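Side-chain contacts in beta-lactamase (Chitinophaga pinensis, PDB 6N36), which probably hydrolyses the beta-lactam ring of antibiotics, as a zinc-dependent enzyme of the metallo-beta-lactamase superfamily: residues A[32-36]-A[37-41]; A[222-226]-A[227-231]. All coordinates share one frame; numbering follows the deposited sequence.

Interaction 1 (A[32-36]-A[37-41]); sequences IGTYD and LGMFL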
# COMPACT_ATOMS: atom_id res chain seq x y z
N ILE A 32 8.21 -7.74 -3.46
CA ILE A 32 8.18 -8.10 -4.90
C ILE A 32 7.91 -6.86 -5.78
O ILE A 32 7.50 -7.02 -6.92
CB ILE A 32 7.17 -9.23 -5.18
CG1 ILE A 32 5.72 -8.88 -4.80
CG2 ILE A 32 7.65 -10.49 -4.50
CD1 ILE A 32 4.73 -9.86 -5.38
N GLY A 33 8.15 -5.68 -5.24
CA GLY A 33 7.86 -4.43 -5.93
C GLY A 33 8.97 -3.98 -6.84
O GLY A 33 9.86 -4.74 -7.17
N THR A 34 8.91 -2.71 -7.19
CA THR A 34 9.93 -2.08 -8.05
C THR A 34 10.91 -1.28 -7.20
O THR A 34 10.88 -1.34 -5.95
CB THR A 34 9.23 -1.25 -9.12
OG1 THR A 34 8.48 -0.22 -8.46
CG2 THR A 34 8.35 -2.07 -10.02
N TYR A 35 11.82 -0.56 -7.85
CA TYR A 35 12.78 0.27 -7.08
C TYR A 35 11.99 1.17 -6.11
O TYR A 35 12.46 1.34 -5.00
CB TYR A 35 13.71 1.04 -8.01
CG TYR A 35 14.84 1.74 -7.30
CD1 TYR A 35 16.02 1.06 -7.03
CD2 TYR A 35 14.74 3.06 -6.93
CE1 TYR A 35 17.07 1.69 -6.35
CE2 TYR A 35 15.76 3.69 -6.23
CZ TYR A 35 16.92 2.99 -5.95
OH TYR A 35 17.94 3.59 -5.26
N ASP A 36 10.91 1.81 -6.55
CA ASP A 36 10.18 2.78 -5.72
C ASP A 36 8.89 2.18 -5.18
O ASP A 36 8.46 2.59 -4.06
CB ASP A 36 9.91 4.10 -6.44
CG ASP A 36 9.39 5.13 -5.46
OD1 ASP A 36 10.11 5.40 -4.46
OD2 ASP A 36 8.27 5.62 -5.68
N LEU A 37 8.17 1.39 -5.97
CA LEU A 37 6.77 1.03 -5.56
C LEU A 37 6.76 -0.28 -4.79
O LEU A 37 7.11 -1.36 -5.31
CB LEU A 37 5.87 0.94 -6.79
CG LEU A 37 5.66 2.22 -7.56
CD1 LEU A 37 4.72 1.97 -8.72
CD2 LEU A 37 5.13 3.32 -6.65
N GLY A 38 6.24 -0.18 -3.58
CA GLY A 38 6.18 -1.29 -2.63
C GLY A 38 4.99 -2.19 -2.97
O GLY A 38 3.86 -1.73 -3.05
N MET A 39 5.27 -3.47 -3.15
CA MET A 39 4.30 -4.55 -3.45
C MET A 39 4.74 -5.67 -2.56
O MET A 39 5.93 -5.98 -2.55
CB MET A 39 4.31 -5.00 -4.90
CG MET A 39 4.07 -3.85 -5.84
SD MET A 39 4.33 -4.27 -7.56
CE MET A 39 5.04 -2.70 -8.10
N PHE A 40 3.83 -6.16 -1.74
CA PHE A 40 4.17 -7.06 -0.64
C PHE A 40 3.41 -8.36 -0.82
O PHE A 40 2.21 -8.35 -1.11
CB PHE A 40 3.86 -6.39 0.68
CG PHE A 40 4.50 -5.02 0.77
CD1 PHE A 40 5.83 -4.91 1.11
CD2 PHE A 40 3.77 -3.88 0.50
CE1 PHE A 40 6.42 -3.65 1.21
CE2 PHE A 40 4.37 -2.64 0.59
CZ PHE A 40 5.70 -2.54 0.89
N LEU A 41 4.12 -9.47 -0.65
CA LEU A 41 3.55 -10.82 -0.81
C LEU A 41 3.60 -11.53 0.53
O LEU A 41 4.69 -11.60 1.12
CB LEU A 41 4.35 -11.61 -1.86
CG LEU A 41 3.83 -13.02 -2.12
CD1 LEU A 41 2.54 -13.00 -2.89
CD2 LEU A 41 4.95 -13.81 -2.81
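Thr34 and Leu37 face each other across a tight turn and are joined by two hydrogen bonds. The backbone N of Thr34 donates to Leu37 O at 2.9 Å. In return, Leu37 N donates to the side-chain hydroxyl Thr34 OG1 at 3.0 Å. With chi1 at 62°, OG1 sits between the backbone N and carbonyl carbon of its own residue, which turns it over the start of the returning chain. There it also meets Leu37 CB at 3.3 Å, and the two side chains lie side by side. The same hydroxyl is hydrogen-bonded to Trp16 O, which ties the turn to helix 14-17.

Gly33 CA adds a CA-H...O contact to Leu37 O at 3.2 Å, so this carbonyl has a second, softer partner. Further along, Ile32 N reaches Met39 O in a nearly straight bond of 3.0 Å (173° at the hydrogen).

The apolar groups lie along this ladder. The Met39 chain bends about its CG-SD bond, and CE comes 3.9 Å from Thr34 CG2. Ile32 CD1 rests 3.9 Å from Leu41 CB. Helix 58-69 packs on Ile32, Thr34 and Met39.

Asp36 has its CG anti to the backbone N (chi1 -170°), which carries the carboxylate past Leu37. Its OD2 is hydrogen-bonded to His226 ND1, and OD1 takes a weak hydrogen bond from Ala227 N. The contact is thus a buried hairpin connection between strands 29-31 and 40-42. Its backbone donors at Ile32, Thr34 and Leu37 are satisfied within the turn, while the Asp36 carboxylate is hydrogen-bonded to a zinc ligand, whose imidazole it would be expected to orient.

Interaction 2 (A[222-226]-A[227-231]); sequences WLAPH and AGQYE. With ZN (zinc ion), chain B.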
# COMPACT_ATOMS: atom_id res chain seq x y z
N TRP A 222 8.38 -1.75 9.98
CA TRP A 222 7.45 -1.02 9.08
C TRP A 222 8.00 -0.87 7.69
O TRP A 222 9.19 -0.68 7.54
CB TRP A 222 6.99 0.32 9.68
CG TRP A 222 8.01 1.43 9.70
CD1 TRP A 222 9.07 1.58 10.54
CD2 TRP A 222 8.01 2.59 8.85
NE1 TRP A 222 9.76 2.73 10.23
CE2 TRP A 222 9.11 3.39 9.22
CE3 TRP A 222 7.16 3.04 7.83
CZ2 TRP A 222 9.40 4.60 8.60
CZ3 TRP A 222 7.43 4.26 7.25
CH2 TRP A 222 8.55 5.01 7.61
N LEU A 223 7.07 -0.82 6.74
CA LEU A 223 7.39 -0.49 5.33
C LEU A 223 6.21 0.35 4.83
O LEU A 223 5.24 0.51 5.53
CB LEU A 223 7.60 -1.74 4.47
CG LEU A 223 8.80 -2.63 4.88
CD1 LEU A 223 8.37 -3.65 5.91
CD2 LEU A 223 9.39 -3.33 3.70
N ALA A 224 6.37 0.91 3.66
CA ALA A 224 5.38 1.84 3.10
C ALA A 224 5.35 1.67 1.58
O ALA A 224 6.17 0.96 1.02
CB ALA A 224 5.74 3.26 3.49
N PRO A 225 4.38 2.31 0.90
CA PRO A 225 4.18 2.09 -0.52
C PRO A 225 5.25 2.71 -1.42
O PRO A 225 5.29 2.30 -2.55
CB PRO A 225 2.82 2.74 -0.79
CG PRO A 225 2.10 2.70 0.52
CD PRO A 225 3.20 2.96 1.52
N HIS A 226 6.00 3.70 -0.93
CA HIS A 226 7.08 4.33 -1.70
C HIS A 226 8.38 4.14 -0.93
O HIS A 226 8.43 4.48 0.25
CB HIS A 226 6.78 5.80 -1.95
CG HIS A 226 5.69 6.02 -2.94
ND1 HIS A 226 5.91 5.98 -4.33
CD2 HIS A 226 4.37 6.21 -2.76
CE1 HIS A 226 4.76 6.20 -4.94
NE2 HIS A 226 3.80 6.33 -4.02
N ALA A 227 9.44 3.76 -1.64
CA ALA A 227 10.74 3.47 -1.01
C ALA A 227 11.23 4.67 -0.19
O ALA A 227 11.86 4.45 0.86
CB ALA A 227 11.73 3.17 -2.12
N GLY A 228 11.07 5.88 -0.70
CA GLY A 228 11.64 7.08 -0.04
C GLY A 228 10.96 7.36 1.29
O GLY A 228 11.59 8.00 2.18
N GLN A 229 9.71 6.91 1.46
CA GLN A 229 8.95 7.19 2.70
C GLN A 229 9.58 6.47 3.88
O GLN A 229 9.43 6.97 5.00
CB GLN A 229 7.49 6.80 2.50
CG GLN A 229 6.83 7.81 1.59
CD GLN A 229 5.42 7.48 1.24
OE1 GLN A 229 5.04 6.30 1.20
NE2 GLN A 229 4.69 8.55 0.92
N TYR A 230 10.23 5.32 3.68
CA TYR A 230 10.81 4.50 4.77
C TYR A 230 12.28 4.23 4.50
O TYR A 230 12.82 3.41 5.22
CB TYR A 230 10.02 3.23 5.03
CG TYR A 230 9.98 2.20 3.94
CD1 TYR A 230 9.32 2.41 2.74
CD2 TYR A 230 10.62 0.98 4.10
CE1 TYR A 230 9.24 1.44 1.76
CE2 TYR A 230 10.58 0.01 3.11
CZ TYR A 230 9.89 0.23 1.93
OH TYR A 230 9.82 -0.70 0.92
N GLU A 231 12.88 4.92 3.53
CA GLU A 231 14.33 4.84 3.22
C GLU A 231 14.72 3.38 2.93
O GLU A 231 15.75 2.91 3.42
CB GLU A 231 15.09 5.50 4.38
CG GLU A 231 14.85 6.99 4.40
CD GLU A 231 15.71 7.82 3.45
OE1 GLU A 231 16.07 7.35 2.33
OE2 GLU A 231 16.06 8.94 3.86
ZN ZN B . 1.80 6.52 -4.53
O HOH W 1 1.07 7.69 -3.06
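Tyr230 lies against the end of strand 221-223, and its ring is the tightly packed part of this contact. Leu223 CA sits over one ring face, 3.9 Å from the centroid, as a CH-pi contact, and Ala224 N lies over that same face. The Leu223 methyl CD2 touches Tyr230 CE2 at 3.6 Å. At the ring edge, Tyr230 CD1 meets His226 O. A chi1 of 65° places the ring between the backbone N and carbonyl carbon of Tyr230, folded back over the strand. Tyr230 CB in turn covers one face of the Trp222 six-membered ring, 3.7 Å from its centroid. The Trp222 indole N-H has its partner elsewhere, at Asp249 O.

Gln229 N donates to His226 O at 3.0 Å, approaching from above the carbonyl plane. The looser part is the Gln229 amide, with Gly228 exposed at the surface. The extended Gln229 side chain reaches back with OE1 to His226 N, but this bond is weak at 3.5 Å. The Gln229 amide is nearly perpendicular to the imidazole (87°), with OE1 at the ring edge.

His226 NE2 binds a zinc ion at 2.1 Å, beside a water, Asp87 and His88. His226 ND1 is hydrogen-bonded to Asp36 OD2. Both imidazole nitrogens are therefore engaged, which fixes the rotation of the ring. The chemistry implies a metal ligand carried on a short turn, with aromatic packing behind it and a single weak side-chain bond on the more exposed side.

How the interactions relate
Interactions 1 and 2 are both mainly buried turns, with centres about 10 Å apart, but they belong to different sheets. Residues 32-41 join neighbouring strands of the seven-stranded sheet. Residues 222-231 lead from an outermost strand of the five-stranded sheet into a short helix. Interaction 1 relies on backbone bonds, one threonine hydroxyl and aliphatic contacts; interaction 2 relies on aromatic faces and a metal bond, and has a more exposed side at Gly228. The two turns meet directly. Gly38 N probably bonds to Pro225 O at 2.9 Å, and Leu37 CD2 packs on His226 CE1 at 3.4 Å. With the Asp36 carboxylate on His226, interaction 1 is in the second shell of the zinc ligand of interaction 2.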